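Local coordinates for protein down syndrome cell adhesion molecule, isoform AK (Drosophila melanogaster, PDB 4WVR) that probably mediates homophilic cell adhesion through self-recognition of its immunoglobulin domains, of which the seventh is seen as a dimer, at residues P8-F13 / C30-G35; G53-T58 / E75-G80; V37-K42 / S63-V68. All blocks are in the same frame, centred on the assembly; numbering follows the deposited sequence.

Contact 1. Residues P8-F13 / C30-G35; sequences PSIAPF and CMVQKG
At the N-terminal edge of the immunoglobulin sandwich, Ser-9 and Ala-11 tie residues 8-13, roughly antiparallel, to the chain that leaves strand 26-31. Ser-9 is held by three bonds. Its backbone N gives a hydrogen bond to Lys-34 O (2.9 Å), and its O accepts from Gln-33 N (2.7 Å). Its hydroxyl, turned between the backbone N and the carbonyl carbon (chi1 71°), accepts from Lys-34 N at 3.0 Å. Ala-11 N continues the pairing to Met-31 O (3.1 Å), which leaves Ile-10 and Val-32 as a non-hydrogen-bonded antiparallel pair. Met-31 O has a second donor, Gln-33 NE2, which stands above the carbonyl plane on the face opposite Ala-11 N. The bent Gln-33 chain also rests NE2 on Ala-11 CB (3.5 Å), while its OE1 accepts from the backbone N of Asn-25 of the second subunit. One water joins Ala-11 O to Met-31 N. Residues 8-13 so lie as the first strand-like run of the domain against the edge of the sheet that holds strand 26-31, beside the Cys-30 to Cys-84 disulfide that pins the two sheets together. Ile-10 CG2 packs on Cys-30 SG (3.6 Å), and Phe-13 CE2 approaches Cys-30 CB at 4.1 Å. Pro-8 CB and Val-32 CG1 meet more loosely, and both side chains also touch Ala-86 of strand 80-87.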
loop_
_atom_site.group_PDB
_atom_site.type_symbol
_atom_site.label_atom_id
_atom_site.label_comp_id
_atom_site.label_asym_id
_atom_site.label_seq_id
_atom_site.Cartn_x
_atom_site.Cartn_y
_atom_site.Cartn_z
ATOM N N PRO A 8 17.736 -7.577 5.498
ATOM C CA PRO A 8 16.616 -6.741 5.044
ATOM C C PRO A 8 16.416 -5.508 5.915
ATOM O O PRO A 8 16.543 -5.596 7.134
ATOM C CB PRO A 8 15.403 -7.678 5.156
ATOM C CG PRO A 8 15.970 -9.061 5.306
ATOM C CD PRO A 8 17.276 -8.879 6.006
ATOM N N SER A 9 16.124 -4.372 5.289
ATOM C CA SER A 9 15.685 -3.181 6.010
ATOM C C SER A 9 14.339 -2.750 5.439
ATOM O O SER A 9 14.112 -2.854 4.233
ATOM C CB SER A 9 16.708 -2.050 5.904
ATOM O OG SER A 9 16.743 -1.514 4.593
ATOM N N ILE A 10 13.452 -2.276 6.306
ATOM C CA ILE A 10 12.070 -2.014 5.915
ATOM C C ILE A 10 11.655 -0.564 6.130
ATOM O O ILE A 10 11.873 -0.002 7.201
ATOM C CB ILE A 10 11.097 -2.911 6.704
ATOM C CG1 ILE A 10 11.587 -4.361 6.714
ATOM C CG2 ILE A 10 9.678 -2.797 6.139
ATOM C CD1 ILE A 10 10.818 -5.252 7.662
ATOM N N ALA A 11 11.044 0.034 5.111
ATOM C CA ALA A 11 10.429 1.344 5.274
ATOM C C ALA A 11 9.246 1.236 6.229
ATOM O O ALA A 11 8.425 0.326 6.108
ATOM C CB ALA A 11 9.984 1.906 3.931
ATOM N N PRO A 12 9.161 2.159 7.195
ATOM C CA PRO A 12 8.038 2.130 8.134
ATOM C C PRO A 12 6.711 2.384 7.426
ATOM O O PRO A 12 6.687 3.030 6.376
ATOM C CB PRO A 12 8.370 3.258 9.116
ATOM C CG PRO A 12 9.293 4.158 8.370
ATOM C CD PRO A 12 10.092 3.266 7.473
ATOM N N PHE A 13 5.628 1.860 7.988
ATOM C CA PHE A 13 4.296 2.122 7.461
ATOM C C PHE A 13 3.349 2.473 8.600
ATOM O O PHE A 13 3.692 2.307 9.767
ATOM C CB PHE A 13 3.768 0.918 6.665
ATOM C CG PHE A 13 3.883 -0.407 7.384
ATOM C CD1 PHE A 13 3.083 -0.697 8.480
ATOM C CD2 PHE A 13 4.767 -1.377 6.935
ATOM C CE1 PHE A 13 3.176 -1.919 9.131
ATOM C CE2 PHE A 13 4.862 -2.605 7.576
ATOM C CZ PHE A 13 4.068 -2.873 8.678
ATOM N N CYS A 30 4.457 -3.295 2.957
ATOM C CA CYS A 30 5.755 -3.566 3.561
ATOM C C CYS A 30 6.808 -3.557 2.466
ATOM O O CYS A 30 6.918 -4.505 1.685
ATOM C CB CYS A 30 5.748 -4.906 4.297
ATOM S SG CYS A 30 7.301 -5.291 5.134
ATOM N N MET A 31 7.571 -2.475 2.396
ATOM C CA MET A 31 8.531 -2.308 1.315
ATOM C C MET A 31 9.958 -2.397 1.832
ATOM O O MET A 31 10.447 -1.499 2.516
ATOM C CB MET A 31 8.298 -0.976 0.594
ATOM C CG MET A 31 7.025 -0.959 -0.255
ATOM S SD MET A 31 6.587 0.687 -0.857
ATOM C CE MET A 31 6.082 1.477 0.671
ATOM N N VAL A 32 10.611 -3.505 1.506
ATOM C CA VAL A 32 12.001 -3.713 1.874
ATOM C C VAL A 32 12.895 -2.801 1.038
ATOM O O VAL A 32 12.712 -2.676 -0.172
ATOM C CB VAL A 32 12.410 -5.189 1.681
ATOM C CG1 VAL A 32 13.892 -5.383 1.963
ATOM C CG2 VAL A 32 11.563 -6.091 2.567
ATOM N N GLN A 33 13.848 -2.145 1.691
ATOM C CA GLN A 33 14.783 -1.276 0.990
ATOM C C GLN A 33 16.089 -2.023 0.721
ATOM O O GLN A 33 16.271 -2.616 -0.342
ATOM C CB GLN A 33 15.039 -0.004 1.799
ATOM C CG GLN A 33 13.765 0.731 2.181
ATOM C CD GLN A 33 12.938 1.127 0.971
ATOM O OE1 GLN A 33 13.462 1.677 0.002
ATOM N NE2 GLN A 33 11.640 0.840 1.019
ATOM N N LYS A 34 16.992 -2.001 1.693
ATOM C CA LYS A 34 18.227 -2.768 1.600
ATOM C C LYS A 34 17.943 -4.241 1.853
ATOM O O LYS A 34 17.004 -4.579 2.573
ATOM C CB LYS A 34 19.261 -2.250 2.602
ATOM C CG LYS A 34 19.565 -0.770 2.474
ATOM C CD LYS A 34 20.226 -0.460 1.142
ATOM C CE LYS A 34 20.603 1.010 1.040
ATOM N NZ LYS A 34 21.363 1.284 -0.213
ATOM N N GLY A 35 18.753 -5.114 1.259
ATOM C CA GLY A 35 18.653 -6.542 1.513
ATOM C C GLY A 35 18.823 -7.391 0.268
ATOM O O GLY A 35 18.294 -7.059 -0.793
HETATM O O HOH W 1 7.131 -0.200 3.990
#

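Contact 2. Residues G53-T58 / E75-G80; sequences GEEGIT and EQDHRG
His-78 reaches across from the 3-10 turn 76-78 to the chain entering strand 57-63, where Glu-55 and Ile-57 receive its ring. From CB the side chain leaves with CG anti to the carbonyl carbon and beside the backbone N (chi1 -68°). Beyond CG, the ring's two nitrogens take opposite roles. ND1 faces its own segment and accepts from Glu-75 N at 3.0 Å in an almost straight bond, with the donor close to the ring plane. NE2, at the tip, donates to Glu-55 O at 2.6 Å; the oxygen lies near the ring plane and the nitrogen nearly along the C=O axis (174°). CE1, beside NE2, lies 3.6 Å from Glu-55 O. This pairing of one accepting and one donating nitrogen is consistent with a neutral ring protonated on NE2. CD2 meets Ile-57 CG1 at 3.8 Å and Ile-57 CD1 at 4.0 Å, in an oblique approach. An alanine in place of His-78 would probably leave Glu-55 O and Glu-75 N without their mates and open a gap beside Ile-57. Nearby, Glu-55 OE1 and Asp-77 OD2 come within 4.2 Å, like charges that would tend to repel. Tight turns present the Glu-55 carbonyl: Gly-56 N binds Gly-53 O, and Ile-57 N binds Glu-54 O. Ile-57 in turn packs on Leu-69, and His-78 on Ile-71, both of strand 66-71. Such a short 3-10 turn, leading here into the strand that carries the disulfide cysteine Cys-84, is typical of the E-F loop of immunoglobulin domains.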
loop_
_atom_site.group_PDB
_atom_site.type_symbol
_atom_site.label_atom_id
_atom_site.label_comp_id
_atom_site.label_asym_id
_atom_site.label_seq_id
_atom_site.Cartn_x
_atom_site.Cartn_y
_atom_site.Cartn_z
ATOM N N GLY A 53 -6.162 -14.115 3.560
ATOM C CA GLY A 53 -7.565 -14.425 3.763
ATOM C C GLY A 53 -7.979 -14.590 5.216
ATOM O O GLY A 53 -9.161 -14.488 5.540
ATOM N N GLU A 54 -7.010 -14.845 6.092
ATOM C CA GLU A 54 -7.296 -15.102 7.502
ATOM C C GLU A 54 -7.880 -13.876 8.203
ATOM O O GLU A 54 -7.332 -12.774 8.109
ATOM C CB GLU A 54 -6.028 -15.568 8.223
ATOM C CG GLU A 54 -6.230 -15.916 9.689
ATOM C CD GLU A 54 -5.006 -16.566 10.311
ATOM O OE1 GLU A 54 -4.032 -16.844 9.573
ATOM O OE2 GLU A 54 -5.024 -16.804 11.540
ATOM N N GLU A 55 -8.996 -14.081 8.902
ATOM C CA GLU A 55 -9.735 -13.000 9.557
ATOM C C GLU A 55 -10.113 -11.896 8.565
ATOM O O GLU A 55 -10.240 -10.730 8.937
ATOM C CB GLU A 55 -8.928 -12.408 10.718
ATOM C CG GLU A 55 -8.689 -13.366 11.878
ATOM C CD GLU A 55 -9.969 -13.763 12.592
ATOM O OE1 GLU A 55 -10.821 -12.882 12.829
ATOM O OE2 GLU A 55 -10.120 -14.960 12.918
ATOM N N GLY A 56 -10.292 -12.272 7.303
ATOM C CA GLY A 56 -10.654 -11.322 6.268
ATOM C C GLY A 56 -9.535 -10.358 5.919
ATOM O O GLY A 56 -9.788 -9.247 5.454
ATOM N N ILE A 57 -8.296 -10.782 6.144
ATOM C CA ILE A 57 -7.130 -9.960 5.837
ATOM C C ILE A 57 -6.417 -10.446 4.579
ATOM O O ILE A 57 -5.975 -11.596 4.515
ATOM C CB ILE A 57 -6.122 -9.958 7.001
ATOM C CG1 ILE A 57 -6.770 -9.395 8.266
ATOM C CG2 ILE A 57 -4.876 -9.162 6.628
ATOM C CD1 ILE A 57 -5.884 -9.491 9.490
ATOM N N THR A 58 -6.305 -9.572 3.582
ATOM C CA THR A 58 -5.594 -9.910 2.352
ATOM C C THR A 58 -4.091 -9.677 2.495
ATOM O O THR A 58 -3.656 -8.634 2.979
ATOM C CB THR A 58 -6.115 -9.091 1.149
ATOM O OG1 THR A 58 -7.519 -9.328 0.969
ATOM C CG2 THR A 58 -5.374 -9.479 -0.122
ATOM N N GLU A 75 -13.184 -4.619 10.939
ATOM C CA GLU A 75 -14.013 -4.891 12.106
ATOM C C GLU A 75 -13.180 -4.664 13.363
ATOM O O GLU A 75 -11.963 -4.482 13.283
ATOM C CB GLU A 75 -14.553 -6.321 12.074
ATOM C CG GLU A 75 -15.442 -6.629 10.879
ATOM C CD GLU A 75 -15.780 -8.102 10.776
ATOM O OE1 GLU A 75 -15.128 -8.912 11.471
ATOM O OE2 GLU A 75 -16.698 -8.452 10.005
ATOM N N GLN A 76 -13.824 -4.679 14.523
ATOM C CA GLN A 76 -13.110 -4.461 15.775
ATOM C C GLN A 76 -12.158 -5.616 16.083
ATOM O O GLN A 76 -11.203 -5.459 16.841
ATOM C CB GLN A 76 -14.104 -4.256 16.922
ATOM C CG GLN A 76 -14.927 -2.983 16.773
ATOM C CD GLN A 76 -15.643 -2.593 18.049
ATOM O OE1 GLN A 76 -15.414 -3.182 19.106
ATOM N NE2 GLN A 76 -16.497 -1.579 17.964
ATOM N N ASP A 77 -12.418 -6.770 15.477
ATOM C CA ASP A 77 -11.541 -7.932 15.597
ATOM C C ASP A 77 -10.145 -7.685 15.017
ATOM O O ASP A 77 -9.199 -8.413 15.320
ATOM C CB ASP A 77 -12.175 -9.139 14.901
ATOM C CG ASP A 77 -13.111 -9.914 15.807
ATOM O OD1 ASP A 77 -13.445 -9.405 16.898
ATOM O OD2 ASP A 77 -13.514 -11.033 15.425
ATOM N N HIS A 78 -10.022 -6.662 14.179
ATOM C CA HIS A 78 -8.758 -6.374 13.502
ATOM C C HIS A 78 -7.859 -5.476 14.342
ATOM O O HIS A 78 -6.766 -5.093 13.917
ATOM C CB HIS A 78 -9.033 -5.740 12.139
ATOM C CG HIS A 78 -9.674 -6.677 11.165
ATOM N ND1 HIS A 78 -10.859 -6.389 10.523
ATOM C CD2 HIS A 78 -9.299 -7.902 10.729
ATOM C CE1 HIS A 78 -11.185 -7.395 9.732
ATOM N NE2 HIS A 78 -10.255 -8.328 9.839
ATOM N N ARG A 79 -8.331 -5.154 15.542
ATOM C CA ARG A 79 -7.573 -4.363 16.505
ATOM C C ARG A 79 -6.224 -4.975 16.854
ATOM O O ARG A 79 -6.122 -6.181 17.092
ATOM C CB ARG A 79 -8.379 -4.199 17.789
ATOM C CG ARG A 79 -9.064 -2.870 17.939
ATOM C CD ARG A 79 -9.818 -2.848 19.249
ATOM N NE ARG A 79 -11.029 -2.043 19.175
ATOM C CZ ARG A 79 -12.183 -2.390 19.733
ATOM N NH1 ARG A 79 -12.281 -3.536 20.396
ATOM N NH2 ARG A 79 -13.236 -1.595 19.625
ATOM N N GLY A 80 -5.190 -4.142 16.902
ATOM C CA GLY A 80 -3.913 -4.590 17.416
ATOM C C GLY A 80 -2.696 -4.234 16.591
ATOM O O GLY A 80 -2.751 -3.404 15.679
#

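Contact 3. Residues V37-K42 / S63-V68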
loop_
_atom_site.group_PDB
_atom_site.type_symbol
_atom_site.label_atom_id
_atom_site.label_comp_id
_atom_site.label_asym_id
_atom_site.label_seq_id
_atom_site.Cartn_x
_atom_site.Cartn_y
_atom_site.Cartn_z
ATOM N N VAL A 37 18.186 -10.536 -2.171
ATOM C CA VAL A 37 17.121 -11.470 -2.513
ATOM C C VAL A 37 17.691 -12.888 -2.577
ATOM O O VAL A 37 18.880 -13.062 -2.849
ATOM C CB VAL A 37 16.459 -11.093 -3.854
ATOM C CG1 VAL A 37 15.625 -9.831 -3.692
ATOM C CG2 VAL A 37 17.512 -10.914 -4.937
ATOM N N PRO A 38 16.855 -13.912 -2.317
ATOM C CA PRO A 38 15.421 -13.855 -1.999
ATOM C C PRO A 38 15.129 -13.434 -0.561
ATOM O O PRO A 38 15.929 -13.683 0.341
ATOM C CB PRO A 38 14.960 -15.294 -2.236
ATOM C CG PRO A 38 16.157 -16.108 -1.900
ATOM C CD PRO A 38 17.341 -15.303 -2.371
ATOM N N ILE A 39 13.978 -12.802 -0.362
ATOM C CA ILE A 39 13.564 -12.346 0.957
ATOM C C ILE A 39 12.177 -12.880 1.279
ATOM O O ILE A 39 11.253 -12.747 0.476
ATOM C CB ILE A 39 13.552 -10.805 1.046
ATOM C CG1 ILE A 39 14.942 -10.241 0.754
ATOM C CG2 ILE A 39 13.075 -10.349 2.417
ATOM C CD1 ILE A 39 14.972 -8.738 0.606
ATOM N N THR A 40 12.037 -13.494 2.449
ATOM C CA THR A 40 10.736 -13.959 2.906
ATOM C C THR A 40 10.049 -12.850 3.691
ATOM O O THR A 40 10.641 -12.262 4.594
ATOM C CB THR A 40 10.853 -15.223 3.781
ATOM O OG1 THR A 40 11.358 -16.304 2.992
ATOM C CG2 THR A 40 9.493 -15.616 4.339
ATOM N N ILE A 41 8.805 -12.553 3.335
ATOM C CA ILE A 41 8.070 -11.489 4.004
ATOM C C ILE A 41 6.760 -12.017 4.566
ATOM O O ILE A 41 5.895 -12.478 3.823
ATOM C CB ILE A 41 7.784 -10.312 3.052
ATOM C CG1 ILE A 41 9.080 -9.828 2.399
ATOM C CG2 ILE A 41 7.124 -9.183 3.807
ATOM C CD1 ILE A 41 8.884 -8.707 1.402
ATOM N N LYS A 42 6.620 -11.953 5.885
ATOM C CA LYS A 42 5.438 -12.493 6.542
ATOM C C LYS A 42 4.863 -11.510 7.550
ATOM O O LYS A 42 5.521 -10.546 7.941
ATOM C CB LYS A 42 5.771 -13.815 7.231
ATOM C CG LYS A 42 6.922 -13.718 8.204
ATOM C CD LYS A 42 7.279 -15.085 8.755
ATOM C CE LYS A 42 8.417 -14.992 9.753
ATOM N NZ LYS A 42 8.768 -16.334 10.289
ATOM N N SER A 63 6.107 -8.199 -5.075
ATOM C CA SER A 63 7.382 -8.231 -5.776
ATOM C C SER A 63 8.386 -8.942 -4.875
ATOM O O SER A 63 8.037 -9.313 -3.753
ATOM C CB SER A 63 7.843 -6.814 -6.121
ATOM O OG SER A 63 8.415 -6.184 -4.988
ATOM N N PRO A 64 9.626 -9.157 -5.352
ATOM C CA PRO A 64 10.596 -9.784 -4.443
ATOM C C PRO A 64 10.900 -8.975 -3.180
ATOM O O PRO A 64 11.465 -9.537 -2.242
ATOM C CB PRO A 64 11.860 -9.918 -5.311
ATOM C CG PRO A 64 11.613 -9.076 -6.526
ATOM C CD PRO A 64 10.139 -9.103 -6.732
ATOM N N LYS A 65 10.528 -7.696 -3.146
ATOM C CA LYS A 65 10.842 -6.853 -1.996
ATOM C C LYS A 65 9.644 -6.090 -1.428
ATOM O O LYS A 65 9.818 -5.143 -0.656
ATOM C CB LYS A 65 11.939 -5.852 -2.361
ATOM C CG LYS A 65 13.312 -6.476 -2.547
ATOM C CD LYS A 65 14.396 -5.413 -2.527
ATOM C CE LYS A 65 15.778 -6.037 -2.500
ATOM N NZ LYS A 65 16.837 -5.019 -2.250
ATOM N N THR A 66 8.435 -6.494 -1.796
ATOM C CA THR A 66 7.251 -5.791 -1.314
ATOM C C THR A 66 6.089 -6.736 -1.035
ATOM O O THR A 66 5.746 -7.581 -1.866
ATOM C CB THR A 66 6.795 -4.718 -2.321
ATOM O OG1 THR A 66 7.829 -3.735 -2.466
ATOM C CG2 THR A 66 5.520 -4.034 -1.840
ATOM N N SER A 67 5.496 -6.596 0.148
ATOM C CA SER A 67 4.286 -7.330 0.482
ATOM C C SER A 67 3.186 -6.353 0.876
ATOM O O SER A 67 3.430 -5.405 1.623
ATOM C CB SER A 67 4.544 -8.325 1.613
ATOM O OG SER A 67 3.346 -8.978 2.004
ATOM N N VAL A 68 1.979 -6.592 0.372
ATOM C CA VAL A 68 0.847 -5.699 0.617
ATOM C C VAL A 68 -0.211 -6.335 1.511
ATOM O O VAL A 68 -0.663 -7.452 1.258
ATOM C CB VAL A 68 0.166 -5.288 -0.696
ATOM C CG1 VAL A 68 -0.855 -4.190 -0.432
ATOM C CG2 VAL A 68 1.202 -4.834 -1.708
HETATM O O HOH W 2 12.470 -12.076 -2.596
HETATM O O HOH W 3 3.977 -11.507 1.600
#
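Ile-41 holds CG2 anti to its backbone N and CG1 anti to the carbonyl carbon (chi1 -53°), a setting that lays CG2 against Ser-67 CB at 3.5 Å, tighter than usual for two carbons. Its CD1 ends 3.9 Å from Thr-66 N. Ser-67 turns OG anti to its own N (chi1 176°); a water joins this hydroxyl to Ile-41 O, and the same hydroxyl is hydrogen-bonded to Trp-43 NE1. Strands 40-45 and 66-71 belong to opposite sheets of the immunoglobulin sandwich, and across the interface between them the segments run nearly parallel. Toward the end of the domain where these strands begin, the packing passes to Val-37 and Ile-39. Val-37 CG1 sits 4.1 Å from Pro-64 CB, the two side chains side by side, and 4.0 Å from Lys-65 CE, whose chain it crosses at about a right angle. Ile-39 CD1 touches the same CE at 4.2 Å. Lys-65 thus offers its CE methylene as apolar surface, while NZ is taken up by the carbonyls of Gly-35 and Gln-33. A second water accepts from Ile-39 N (2.8 Å) and donates to Pro-64 O. The type I turn from Ser-63 to Thr-66 presents Pro-64 and Lys-65, and Ser-63 OG accepts from Lys-65 N (3.2 Å) in an ST turn.

In the fold
Contacts 1 and 3 lie on the same side of the domain, with centres about 9 Å apart, and touch: strands 26-31 and 66-71 are neighbours in the three-stranded sheet, and Cys-30 N probably bonds to Ser-67 O. Contact 2 sits on the opposite side of the chain's centre, its centre about 23 Å from that of contact 1 and about 21 Å from that of contact 3, but reaches the same sheet through strand 57-63. Along the chain contact 1 closes first; the segments of contacts 3 and 2 then alternate, as the chain passes between the sheets of the immunoglobulin fold. Contacts 1 and 3 also meet the second subunit, so packing within the domain adjoins the dimer interface.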